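Local coordinates for heme-binding protein HutZ (Vibrio cholerae, PDB 3TGV) that binds heme with high efficiency and very probably degrades it to biliverdin beta and delta, releasing the iron, at residues I46-R51 with N55-P60; E68-T71 with Q75-A78; E9-R14 with F35-E40; G41-I46 with C99-Q104. The protein carries 1 engineered substitution. One frame throughout, in Å; residues are numbered along the deposited sequence.

Interaction 1. Residues I46-R51 with N55-P60; sequences ISHIAR and NLEVNP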
loop_
_atom_site.group_PDB
_atom_site.type_symbol
_atom_site.label_atom_id
_atom_site.label_comp_id
_atom_site.label_asym_id
_atom_site.label_seq_id
_atom_site.Cartn_x
_atom_site.Cartn_y
_atom_site.Cartn_z
ATOM N N ILE A 46 -12.284 2.513 10.105
ATOM C CA ILE A 46 -12.541 2.596 8.676
ATOM C C ILE A 46 -14.026 2.434 8.308
ATOM O O ILE A 46 -14.838 1.952 9.103
ATOM C CB ILE A 46 -11.703 1.555 7.900
ATOM C CG1 ILE A 46 -12.048 0.144 8.369
ATOM C CG2 ILE A 46 -10.228 1.842 8.075
ATOM C CD1 ILE A 46 -11.406 -0.964 7.536
ATOM N N SER A 47 -14.359 2.820 7.084
ATOM C CA SER A 47 -15.747 2.886 6.647
ATOM C C SER A 47 -16.237 1.613 5.963
ATOM O O SER A 47 -15.624 1.129 5.015
ATOM C CB SER A 47 -15.937 4.093 5.725
ATOM O OG SER A 47 -17.279 4.211 5.290
ATOM N N HIS A 48 -17.367 1.095 6.440
ATOM C CA HIS A 48 -18.016 -0.063 5.834
ATOM C C HIS A 48 -18.402 0.202 4.382
ATOM O O HIS A 48 -18.603 -0.730 3.599
ATOM C CB HIS A 48 -19.252 -0.467 6.639
ATOM C CG HIS A 48 -19.894 -1.732 6.160
ATOM N ND1 HIS A 48 -20.975 -1.739 5.300
ATOM C CD2 HIS A 48 -19.599 -3.029 6.406
ATOM C CE1 HIS A 48 -21.318 -2.990 5.045
ATOM N NE2 HIS A 48 -20.499 -3.791 5.704
ATOM N N ILE A 49 -18.503 1.470 4.009
ATOM C CA ILE A 49 -18.744 1.788 2.606
ATOM C C ILE A 49 -17.571 1.364 1.704
ATOM O O ILE A 49 -17.763 0.985 0.548
ATOM C CB ILE A 49 -19.085 3.257 2.413
ATOM C CG1 ILE A 49 -20.390 3.577 3.156
ATOM C CG2 ILE A 49 -19.240 3.576 0.926
ATOM C CD1 ILE A 49 -20.728 5.052 3.189
ATOM N N ALA A 50 -16.357 1.395 2.238
ATOM C CA ALA A 50 -15.180 1.043 1.444
ATOM C C ALA A 50 -14.925 -0.469 1.462
ATOM O O ALA A 50 -15.326 -1.165 2.393
ATOM C CB ALA A 50 -13.964 1.801 1.959
ATOM N N ARG A 51 -14.259 -0.977 0.434
ATOM C CA ARG A 51 -14.012 -2.407 0.322
ATOM C C ARG A 51 -13.197 -3.000 1.455
ATOM O O ARG A 51 -13.459 -4.127 1.874
ATOM C CB ARG A 51 -13.295 -2.729 -0.974
ATOM C CG ARG A 51 -14.142 -2.552 -2.176
ATOM C CD ARG A 51 -13.507 -3.174 -3.398
ATOM N NE ARG A 51 -14.218 -2.709 -4.578
ATOM C CZ ARG A 51 -13.728 -2.727 -5.809
ATOM N NH1 ARG A 51 -12.507 -3.198 -6.038
ATOM N NH2 ARG A 51 -14.468 -2.270 -6.810
ATOM N N ASN A 55 -14.161 -6.310 3.324
ATOM C CA ASN A 55 -13.234 -7.440 3.231
ATOM C C ASN A 55 -12.818 -7.974 4.595
ATOM O O ASN A 55 -12.897 -9.171 4.837
ATOM C CB ASN A 55 -11.998 -7.080 2.411
ATOM C CG ASN A 55 -12.295 -6.984 0.941
ATOM O OD1 ASN A 55 -13.413 -7.218 0.518
ATOM N ND2 ASN A 55 -11.297 -6.626 0.153
ATOM N N LEU A 56 -12.381 -7.098 5.494
ATOM C CA LEU A 56 -11.927 -7.575 6.801
ATOM C C LEU A 56 -13.067 -8.232 7.579
ATOM O O LEU A 56 -12.827 -9.072 8.449
ATOM C CB LEU A 56 -11.304 -6.448 7.620
ATOM C CG LEU A 56 -9.953 -5.930 7.128
ATOM C CD1 LEU A 56 -9.589 -4.667 7.887
ATOM C CD2 LEU A 56 -8.862 -6.986 7.262
ATOM N N GLU A 57 -14.302 -7.840 7.255
ATOM C CA GLU A 57 -15.496 -8.422 7.862
ATOM C C GLU A 57 -15.701 -9.879 7.487
ATOM O O GLU A 57 -16.057 -10.696 8.324
ATOM C CB GLU A 57 -16.741 -7.668 7.413
ATOM C CG GLU A 57 -17.286 -6.722 8.439
ATOM C CD GLU A 57 -18.722 -6.357 8.156
ATOM O OE1 GLU A 57 -19.085 -6.258 6.961
ATOM O OE2 GLU A 57 -19.490 -6.179 9.126
ATOM N N VAL A 58 -15.519 -10.190 6.211
ATOM C CA VAL A 58 -15.817 -11.522 5.709
ATOM C C VAL A 58 -14.594 -12.433 5.684
ATOM O O VAL A 58 -14.719 -13.653 5.780
ATOM C CB VAL A 58 -16.438 -11.463 4.295
ATOM C CG1 VAL A 58 -15.597 -10.606 3.374
ATOM C CG2 VAL A 58 -16.580 -12.859 3.728
ATOM N N ASN A 59 -13.412 -11.835 5.566
ATOM C CA ASN A 59 -12.185 -12.583 5.373
ATOM C C ASN A 59 -11.073 -11.893 6.159
ATOM O O ASN A 59 -10.409 -10.994 5.648
ATOM C CB ASN A 59 -11.851 -12.634 3.882
ATOM C CG ASN A 59 -10.716 -13.584 3.575
ATOM O OD1 ASN A 59 -9.862 -13.831 4.426
ATOM N ND2 ASN A 59 -10.698 -14.124 2.356
ATOM N N PRO A 60 -10.881 -12.305 7.420
ATOM C CA PRO A 60 -10.160 -11.501 8.414
ATOM C C PRO A 60 -8.643 -11.589 8.331
ATOM O O PRO A 60 -7.979 -11.558 9.366
ATOM C CB PRO A 60 -10.644 -12.084 9.756
ATOM C CG PRO A 60 -11.828 -12.967 9.411
ATOM C CD PRO A 60 -11.509 -13.477 8.038
#

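Interaction 2. Residues E68-T71 with Q75-A78; sequences EDET and QLFA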
loop_
_atom_site.group_PDB
_atom_site.type_symbol
_atom_site.label_atom_id
_atom_site.label_comp_id
_atom_site.label_asym_id
_atom_site.label_seq_id
_atom_site.Cartn_x
_atom_site.Cartn_y
_atom_site.Cartn_z
ATOM N N GLU A 68 8.030 4.643 4.485
ATOM C CA GLU A 68 8.413 6.049 4.406
ATOM C C GLU A 68 7.885 6.632 3.100
ATOM O O GLU A 68 7.604 5.895 2.162
ATOM C CB GLU A 68 9.931 6.241 4.493
ATOM C CG GLU A 68 10.675 5.913 3.220
ATOM C CD GLU A 68 12.191 6.063 3.370
ATOM O OE1 GLU A 68 12.652 6.905 4.168
ATOM O OE2 GLU A 68 12.912 5.336 2.679
ATOM N N ASP A 69 7.766 7.952 3.041
ATOM C CA ASP A 69 7.173 8.631 1.892
ATOM C C ASP A 69 8.067 8.540 0.663
ATOM O O ASP A 69 9.281 8.449 0.793
ATOM C CB ASP A 69 6.932 10.101 2.230
ATOM C CG ASP A 69 5.759 10.298 3.174
ATOM O OD1 ASP A 69 4.858 9.431 3.186
ATOM O OD2 ASP A 69 5.730 11.324 3.890
ATOM N N GLU A 70 7.476 8.580 -0.531
ATOM C CA GLU A 70 8.278 8.610 -1.744
ATOM C C GLU A 70 9.292 9.744 -1.692
ATOM O O GLU A 70 10.459 9.543 -2.006
ATOM C CB GLU A 70 7.417 8.760 -3.004
ATOM C CG GLU A 70 6.884 7.459 -3.545
ATOM C CD GLU A 70 6.108 7.626 -4.825
ATOM O OE1 GLU A 70 6.476 8.502 -5.644
ATOM O OE2 GLU A 70 5.106 6.898 -5.000
ATOM N N THR A 71 8.855 10.936 -1.294
ATOM C CA THR A 71 9.755 12.092 -1.316
ATOM C C THR A 71 10.859 12.049 -0.252
ATOM O O THR A 71 11.859 12.732 -0.389
ATOM C CB THR A 71 8.998 13.430 -1.206
ATOM O OG1 THR A 71 8.087 13.375 -0.103
ATOM C CG2 THR A 71 8.231 13.701 -2.477
ATOM N N GLN A 75 16.504 6.018 -1.571
ATOM C CA GLN A 75 16.451 5.139 -2.733
ATOM C C GLN A 75 15.041 4.657 -3.020
ATOM O O GLN A 75 14.480 3.885 -2.247
ATOM C CB GLN A 75 17.337 3.920 -2.518
ATOM C CG GLN A 75 16.965 2.764 -3.434
ATOM C CD GLN A 75 17.366 3.020 -4.874
ATOM O OE1 GLN A 75 16.549 3.402 -5.705
ATOM N NE2 GLN A 75 18.643 2.801 -5.172
ATOM N N LEU A 76 14.482 5.078 -4.146
ATOM C CA LEU A 76 13.113 4.691 -4.491
ATOM C C LEU A 76 12.915 3.178 -4.551
ATOM O O LEU A 76 11.852 2.680 -4.204
ATOM C CB LEU A 76 12.667 5.335 -5.802
ATOM C CG LEU A 76 12.126 6.747 -5.615
ATOM C CD1 LEU A 76 11.660 7.288 -6.955
ATOM C CD2 LEU A 76 10.995 6.765 -4.589
ATOM N N PHE A 77 13.941 2.446 -4.976
ATOM C CA PHE A 77 13.854 0.987 -5.012
ATOM C C PHE A 77 14.088 0.326 -3.648
ATOM O O PHE A 77 14.043 -0.891 -3.527
ATOM C CB PHE A 77 14.783 0.409 -6.085
ATOM C CG PHE A 77 14.226 0.523 -7.469
ATOM C CD1 PHE A 77 14.308 1.715 -8.165
ATOM C CD2 PHE A 77 13.578 -0.550 -8.055
ATOM C CE1 PHE A 77 13.772 1.827 -9.432
ATOM C CE2 PHE A 77 13.053 -0.457 -9.318
ATOM C CZ PHE A 77 13.144 0.732 -10.014
ATOM N N ALA A 78 14.312 1.148 -2.629
ATOM C CA ALA A 78 14.525 0.661 -1.272
ATOM C C ALA A 78 13.893 1.611 -0.262
ATOM O O ALA A 78 14.581 2.227 0.551
ATOM C CB ALA A 78 16.025 0.492 -0.990
#

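Interaction 3. Residues E9-R14 with F35-E40; sequences EFRQER and FVQNQE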
loop_
_atom_site.group_PDB
_atom_site.type_symbol
_atom_site.label_atom_id
_atom_site.label_comp_id
_atom_site.label_asym_id
_atom_site.label_seq_id
_atom_site.Cartn_x
_atom_site.Cartn_y
_atom_site.Cartn_z
ATOM N N GLU A 9 11.486 4.978 16.561
ATOM C CA GLU A 9 11.208 6.295 16.002
ATOM C C GLU A 9 10.271 6.218 14.794
ATOM O O GLU A 9 9.374 7.043 14.645
ATOM C CB GLU A 9 12.497 7.009 15.614
ATOM C CG GLU A 9 13.448 7.277 16.789
ATOM C CD GLU A 9 12.798 8.059 17.937
ATOM O OE1 GLU A 9 11.951 7.481 18.669
ATOM O OE2 GLU A 9 13.144 9.254 18.109
ATOM N N PHE A 10 10.494 5.229 13.936
ATOM C CA PHE A 10 9.704 5.044 12.718
ATOM C C PHE A 10 8.257 4.726 13.059
ATOM O O PHE A 10 7.342 5.317 12.499
ATOM C CB PHE A 10 10.324 3.914 11.885
ATOM C CG PHE A 10 9.703 3.708 10.518
ATOM C CD1 PHE A 10 10.033 4.538 9.452
ATOM C CD2 PHE A 10 8.848 2.641 10.286
ATOM C CE1 PHE A 10 9.508 4.326 8.187
ATOM C CE2 PHE A 10 8.303 2.425 9.021
ATOM C CZ PHE A 10 8.639 3.266 7.970
ATOM N N ARG A 11 8.046 3.794 13.984
ATOM C CA ARG A 11 6.688 3.400 14.353
ATOM C C ARG A 11 5.946 4.578 14.958
ATOM O O ARG A 11 4.739 4.703 14.790
ATOM C CB ARG A 11 6.683 2.259 15.367
ATOM C CG ARG A 11 7.102 0.897 14.832
ATOM C CD ARG A 11 7.369 -0.064 16.003
ATOM N NE ARG A 11 6.178 -0.825 16.338
ATOM C CZ ARG A 11 5.944 -1.407 17.508
ATOM N NH1 ARG A 11 6.808 -1.308 18.503
ATOM N NH2 ARG A 11 4.805 -2.065 17.689
ATOM N N GLN A 12 6.672 5.432 15.674
ATOM C CA GLN A 12 6.069 6.600 16.318
ATOM C C GLN A 12 5.754 7.721 15.330
ATOM O O GLN A 12 4.763 8.437 15.484
ATOM C CB GLN A 12 6.982 7.120 17.438
ATOM C CG GLN A 12 6.873 6.320 18.721
ATOM C CD GLN A 12 7.884 6.742 19.778
ATOM O OE1 GLN A 12 8.811 7.509 19.505
ATOM N NE2 GLN A 12 7.708 6.237 20.996
ATOM N N GLU A 13 6.598 7.879 14.317
ATOM C CA GLU A 13 6.418 8.952 13.347
ATOM C C GLU A 13 5.353 8.610 12.307
ATOM O O GLU A 13 4.536 9.456 11.948
ATOM C CB GLU A 13 7.747 9.281 12.655
ATOM C CG GLU A 13 7.682 10.461 11.677
ATOM C CD GLU A 13 7.189 10.070 10.285
ATOM O OE1 GLU A 13 7.583 8.979 9.801
ATOM O OE2 GLU A 13 6.413 10.858 9.679
ATOM N N ARG A 14 5.367 7.376 11.809
ATOM C CA ARG A 14 4.426 6.996 10.763
ATOM C C ARG A 14 3.013 6.952 11.331
ATOM O O ARG A 14 2.785 6.403 12.403
ATOM C CB ARG A 14 4.817 5.654 10.150
ATOM C CG ARG A 14 6.197 5.649 9.503
ATOM C CD ARG A 14 6.151 6.144 8.067
ATOM N NE ARG A 14 6.202 7.595 7.975
ATOM C CZ ARG A 14 5.773 8.300 6.934
ATOM N NH1 ARG A 14 5.226 7.693 5.883
ATOM N NH2 ARG A 14 5.869 9.622 6.952
ATOM N N PHE A 35 -3.645 4.815 11.887
ATOM C CA PHE A 35 -3.696 3.763 12.898
ATOM C C PHE A 35 -3.172 4.264 14.231
ATOM O O PHE A 35 -2.512 5.294 14.298
ATOM C CB PHE A 35 -2.831 2.567 12.468
ATOM C CG PHE A 35 -1.345 2.814 12.607
ATOM C CD1 PHE A 35 -0.672 3.618 11.694
ATOM C CD2 PHE A 35 -0.621 2.246 13.655
ATOM C CE1 PHE A 35 0.697 3.839 11.812
ATOM C CE2 PHE A 35 0.742 2.476 13.794
ATOM C CZ PHE A 35 1.408 3.258 12.877
ATOM N N VAL A 36 -3.479 3.520 15.286
ATOM C CA VAL A 36 -2.724 3.599 16.530
ATOM C C VAL A 36 -2.315 2.183 16.891
ATOM O O VAL A 36 -2.918 1.218 16.416
ATOM C CB VAL A 36 -3.561 4.190 17.688
ATOM C CG1 VAL A 36 -4.014 5.596 17.355
ATOM C CG2 VAL A 36 -4.751 3.298 17.994
ATOM N N GLN A 37 -1.286 2.044 17.719
ATOM C CA GLN A 37 -0.895 0.714 18.176
ATOM C C GLN A 37 -0.658 0.698 19.675
ATOM O O GLN A 37 -0.275 1.708 20.269
ATOM C CB GLN A 37 0.324 0.175 17.423
ATOM C CG GLN A 37 1.636 0.870 17.736
ATOM C CD GLN A 37 2.578 0.027 18.596
ATOM O OE1 GLN A 37 2.170 -0.951 19.237
ATOM N NE2 GLN A 37 3.853 0.410 18.609
ATOM N N ASN A 38 -0.945 -0.447 20.277
ATOM C CA ASN A 38 -0.757 -0.640 21.704
ATOM C C ASN A 38 -0.585 -2.115 22.012
ATOM O O ASN A 38 -0.347 -2.921 21.105
ATOM C CB ASN A 38 -1.902 -0.024 22.519
ATOM C CG ASN A 38 -3.276 -0.506 22.073
ATOM O OD1 ASN A 38 -3.505 -1.703 21.887
ATOM N ND2 ASN A 38 -4.194 0.434 21.892
ATOM N N GLN A 39 -0.707 -2.464 23.288
ATOM C CA GLN A 39 -0.381 -3.807 23.749
ATOM C C GLN A 39 -1.327 -4.845 23.162
ATOM O O GLN A 39 -1.013 -6.042 23.134
ATOM C CB GLN A 39 -0.439 -3.855 25.275
ATOM C CG GLN A 39 0.705 -4.623 25.918
ATOM C CD GLN A 39 0.758 -4.417 27.425
ATOM O OE1 GLN A 39 -0.278 -4.237 28.079
ATOM N NE2 GLN A 39 1.972 -4.425 27.983
ATOM N N GLU A 40 -2.477 -4.368 22.688
ATOM C CA GLU A 40 -3.547 -5.223 22.185
ATOM C C GLU A 40 -3.479 -5.436 20.672
ATOM O O GLU A 40 -4.172 -6.298 20.133
ATOM C CB GLU A 40 -4.906 -4.608 22.536
ATOM C CG GLU A 40 -4.988 -4.018 23.931
ATOM C CD GLU A 40 -5.195 -5.079 24.995
ATOM O OE1 GLU A 40 -6.359 -5.480 25.222
ATOM O OE2 GLU A 40 -4.192 -5.517 25.601
#

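Interaction 4. Residues G41-I46 with C99-Q104; sequences GYFVLI and CQVIAQ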
loop_
_atom_site.group_PDB
_atom_site.type_symbol
_atom_site.label_atom_id
_atom_site.label_comp_id
_atom_site.label_asym_id
_atom_site.label_seq_id
_atom_site.Cartn_x
_atom_site.Cartn_y
_atom_site.Cartn_z
ATOM N N GLY A 41 -2.666 -4.632 19.988
ATOM C CA GLY A 41 -2.477 -4.766 18.552
ATOM C C GLY A 41 -2.507 -3.434 17.826
ATOM O O GLY A 41 -2.383 -2.374 18.442
ATOM N N TYR A 42 -2.667 -3.485 16.509
ATOM C CA TYR A 42 -2.829 -2.271 15.719
ATOM C C TYR A 42 -4.314 -2.022 15.466
ATOM O O TYR A 42 -5.085 -2.962 15.290
ATOM C CB TYR A 42 -2.076 -2.383 14.397
ATOM C CG TYR A 42 -0.563 -2.442 14.528
ATOM C CD1 TYR A 42 0.222 -1.336 14.226
ATOM C CD2 TYR A 42 0.072 -3.595 14.952
ATOM C CE1 TYR A 42 1.604 -1.378 14.332
ATOM C CE2 TYR A 42 1.461 -3.648 15.069
ATOM C CZ TYR A 42 2.218 -2.534 14.759
ATOM O OH TYR A 42 3.595 -2.579 14.868
ATOM N N PHE A 43 -4.719 -0.761 15.450
ATOM C CA PHE A 43 -6.131 -0.445 15.273
ATOM C C PHE A 43 -6.363 0.558 14.160
ATOM O O PHE A 43 -5.677 1.575 14.072
ATOM C CB PHE A 43 -6.739 0.069 16.577
ATOM C CG PHE A 43 -6.736 -0.950 17.679
ATOM C CD1 PHE A 43 -7.882 -1.677 17.973
ATOM C CD2 PHE A 43 -5.582 -1.187 18.419
ATOM C CE1 PHE A 43 -7.875 -2.621 18.989
ATOM C CE2 PHE A 43 -5.570 -2.123 19.428
ATOM C CZ PHE A 43 -6.712 -2.843 19.715
ATOM N N VAL A 44 -7.340 0.260 13.313
ATOM C CA VAL A 44 -7.776 1.205 12.291
ATOM C C VAL A 44 -9.275 1.446 12.398
ATOM O O VAL A 44 -10.028 0.543 12.762
ATOM C CB VAL A 44 -7.451 0.701 10.881
ATOM C CG1 VAL A 44 -5.933 0.590 10.701
ATOM C CG2 VAL A 44 -8.141 -0.637 10.625
ATOM N N LEU A 45 -9.691 2.668 12.078
ATOM C CA LEU A 45 -11.093 3.074 12.140
ATOM C C LEU A 45 -11.552 3.427 10.733
ATOM O O LEU A 45 -11.252 4.507 10.232
ATOM C CB LEU A 45 -11.256 4.286 13.060
ATOM C CG LEU A 45 -12.682 4.819 13.275
ATOM C CD1 LEU A 45 -13.561 3.746 13.899
ATOM C CD2 LEU A 45 -12.682 6.077 14.128
ATOM N N ILE A 46 -12.284 2.513 10.105
ATOM C CA ILE A 46 -12.541 2.596 8.676
ATOM C C ILE A 46 -14.026 2.434 8.308
ATOM O O ILE A 46 -14.838 1.952 9.103
ATOM C CB ILE A 46 -11.703 1.555 7.900
ATOM C CG1 ILE A 46 -12.048 0.144 8.369
ATOM C CG2 ILE A 46 -10.228 1.842 8.075
ATOM C CD1 ILE A 46 -11.406 -0.964 7.536
ATOM N N CYS A 99 -13.427 2.209 23.722
ATOM C CA CYS A 99 -13.226 3.506 24.346
ATOM C C CYS A 99 -11.742 3.847 24.472
ATOM O O CYS A 99 -11.338 4.982 24.224
ATOM C CB CYS A 99 -13.926 3.547 25.707
ATOM S SG CYS A 99 -15.716 3.222 25.605
ATOM N N GLN A 100 -10.927 2.862 24.839
ATOM C CA GLN A 100 -9.488 3.085 24.980
ATOM C C GLN A 100 -8.840 3.481 23.657
ATOM O O GLN A 100 -8.118 4.478 23.571
ATOM C CB GLN A 100 -8.809 1.836 25.534
ATOM C CG GLN A 100 -9.250 1.470 26.938
ATOM C CD GLN A 100 -8.889 0.043 27.311
ATOM O OE1 GLN A 100 -7.777 -0.423 27.045
ATOM N NE2 GLN A 100 -9.836 -0.663 27.920
ATOM N N VAL A 101 -9.100 2.692 22.622
ATOM C CA VAL A 101 -8.503 2.937 21.316
ATOM C C VAL A 101 -9.017 4.244 20.708
ATOM O O VAL A 101 -8.238 5.016 20.148
ATOM C CB VAL A 101 -8.738 1.755 20.354
ATOM C CG1 VAL A 101 -8.135 2.051 18.978
ATOM C CG2 VAL A 101 -8.142 0.483 20.934
ATOM N N ILE A 102 -10.320 4.501 20.823
ATOM C CA ILE A 102 -10.861 5.763 20.333
ATOM C C ILE A 102 -10.138 6.927 21.009
ATOM O O ILE A 102 -9.705 7.881 20.354
ATOM C CB ILE A 102 -12.376 5.890 20.580
ATOM C CG1 ILE A 102 -13.154 4.831 19.792
ATOM C CG2 ILE A 102 -12.854 7.270 20.187
ATOM C CD1 ILE A 102 -12.946 4.893 18.294
ATOM N N ALA A 103 -10.011 6.843 22.328
ATOM C CA ALA A 103 -9.247 7.829 23.084
ATOM C C ALA A 103 -7.851 8.017 22.496
ATOM O O ALA A 103 -7.448 9.135 22.181
ATOM C CB ALA A 103 -9.141 7.401 24.539
ATOM N N GLN A 104 -7.115 6.914 22.354
ATOM C CA GLN A 104 -5.764 6.958 21.804
ATOM C C GLN A 104 -5.755 7.630 20.438
ATOM O O GLN A 104 -4.919 8.487 20.162
ATOM C CB GLN A 104 -5.171 5.545 21.712
ATOM C CG GLN A 104 -3.711 5.503 21.286
ATOM C CD GLN A 104 -3.117 4.111 21.360
ATOM O OE1 GLN A 104 -3.813 3.131 21.659
ATOM N NE2 GLN A 104 -1.814 4.014 21.099
#

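Interaction 1. Residues I46-R51 with N55-P60
Asn55 N donates to Arg51 O at 2.7 Å, a bond of the first turn of helix 51-58, which Ala50 precedes as N-cap residue. The side chain of Asn55 folds back beside the same carbonyl, its CG 3.2 Å from Arg51 O, but the amide does not bond there: ND2 reaches Thr21 OG1 instead, tying the helix to strand 16-22. A second, weaker link lies on the outer side, where His48 NE2 donates to Glu57 OE1 over 3.1 Å with a bent N-H...O angle of 125°. The oxygen sits at the edge of the imidazole and in its plane, while the carboxylate itself is turned almost perpendicular to the ring, 82° away. His48 reaches it because its CG is anti to the backbone N (chi1 -174°), and Glu57 meets it with a chain extended beyond CG.

The strand end before the helix is shaped by a type I turn from Ser47 to Ala50, with Ser47 OG accepting from Ile49 N in an ST turn. Farther in, Ile46 and Leu56 cross at about a right angle, CD1 of Ile46 meeting CD1 of Leu56 at 4.1 Å, and both also lie against Phe125 of strand 122-129. Arg51 extends away to form a salt bridge with Asp85 of the second subunit. The strand-to-helix connection thus rests on a short, nearly straight backbone bond and a buried apolar touch, whereas the bent His48-Glu57 bond at its exposed side can add only a weak hold.

Interaction 2. Residues E68-T71 with Q75-A78
Leu76 lies beside the backbone of Glu70 within the long connecting loop of a beta-hairpin, whose arms are the successive, paired antiparallel strands 61-67 and 81-91. Its CD2 methyl carries the touch, 3.8 Å from Glu70 O and 4.3 Å from Glu70 CG. The leucine CG lies roughly anti to the carbonyl carbon (chi1 -84°); with CD1 extended, the other branch, CD2, turns to residues 68-71 although CB does not point there. The aliphatic part of Glu70 thus offers a surface to the leucine, while its carboxylate serves the dimer interface: OE1 accepts from Lys15 N, and OE2 is hydrogen-bonded to Thr16 OG1, both of the second subunit. These two bonds should hold the buried carboxylate in place.

Glu68 points its CB toward residues 75-78 and extends beyond CG, yet OE2 comes no closer to Ala78 O than 4.1 Å, a contact between two acceptors without a bond. That oxygen is instead hydrogen-bonded to Lys80 N, just past the segment. Leu76 also packs on Lys15 of the second subunit, and its own carbonyl accepts from Tyr32 there.

The bend at 75-78 is fixed from within: Ala78 N donates to Gln75 O at 2.8 Å, and Phe77 N donates to Gln75 OE1 at 2.9 Å, 27° out of the amide plane.

Interaction 3. Residues E9-R14 with F35-E40
Arg11 and Gln37 bring their flat ends together between helix 3-13 and strand 28-38. A bend of the arginine at chi3 (93°) sets the two chains crossing at about a right angle, and the amide nitrogen comes over one face of the guanidinium, the planes 34° apart. As modelled, Gln37 NE2 lies 2.8 Å from Arg11 NH2; both are donors, and this short approach is doubtful as an attraction. The polar end of Arg11 finds its partner at Tyr42, whose OH is hydrogen-bonded to NH2.

Phe35 turns its ring to the carbonyl groups at the C-terminal end of helix 3-13. Its CG sits between the backbone N and the carbonyl carbon (chi1 75°), which brings CE1 to 3.4 Å from Arg14 O and CZ to 4.1 Å from Arg11 O, both oxygens approaching obliquely. Arg108 adds a cation-pi contact to the same ring.

Arg14 turns its end away, gripping Glu13 side-on through NE and NH2, with NE at 2.7 Å from OE1, while NH1 forms a salt bridge with Asp69. The C-terminal end of the amino-terminal helix thus meets the end of strand 28-38, an arrangement consistent with the antiparallel beta barrel of FMN-binding split-barrel proteins.

Interaction 4. Residues G41-I46 with C99-Q104
This is a buried, wholly apolar helix-on-sheet contact, in which helix 96-109 lies across strand 41-47 and Val101 seats itself on the ring of Phe43. Both residues point their CB atoms toward the opposing segment, and the two side chains cross at about a right angle. Val101 CG2 stands over the centre of the Phe43 ring, 3.6 Å from its centroid and 7° off the normal, a nearly ideal CH-pi arrangement. The other branch, CG1, drops beside the stem of the phenylalanine, 3.4 Å from Phe43 CB, so the valine straddles ring and CB together. Its torsion makes this possible: with CG1 anti to the backbone N (chi1 178°), both methyls face the strand.

Two residues on, at the next position on the same face of the strand, Leu45 CD2 meets Ile102 CD1 at 4.3 Å, a looser touch. Ile102 brings that methyl in through its bent chain (chi2 -59°), although its CB does not point at the strand.

Around this core, Leu124 of strand 122-129 packs on both Phe43 and Val101, Leu97 of the same helix reaches Phe43, and Met105 lies against Leu45. Strand 28-38 flanks strand 41-47, and Gln104 of the helix is hydrogen-bonded to Asn38 and to the backbone of Gln37 there.

In the fold
Along the chain interaction 3 comes before interaction 1, which in turn comes before interaction 2, while interaction 4 spans the latter two by joining strand 41-47 to helix 96-109. Interactions 3 and 4 lie close, centres 11 Å apart, on the neighbouring strands 28-38 and 41-47, linked by Val36 O to Phe43 N. Interactions 1 and 4 share Ile46 and strand 41-47, their centres 16 Å apart. Interaction 2 is remote from interaction 1, centres 29 Å apart, but touches interaction 3, and there the sheet and the dimer interface are tied together. Together they place three helices around one antiparallel sheet; interactions 1, 2 and 3 also reach the second subunit, whereas interaction 4 does not.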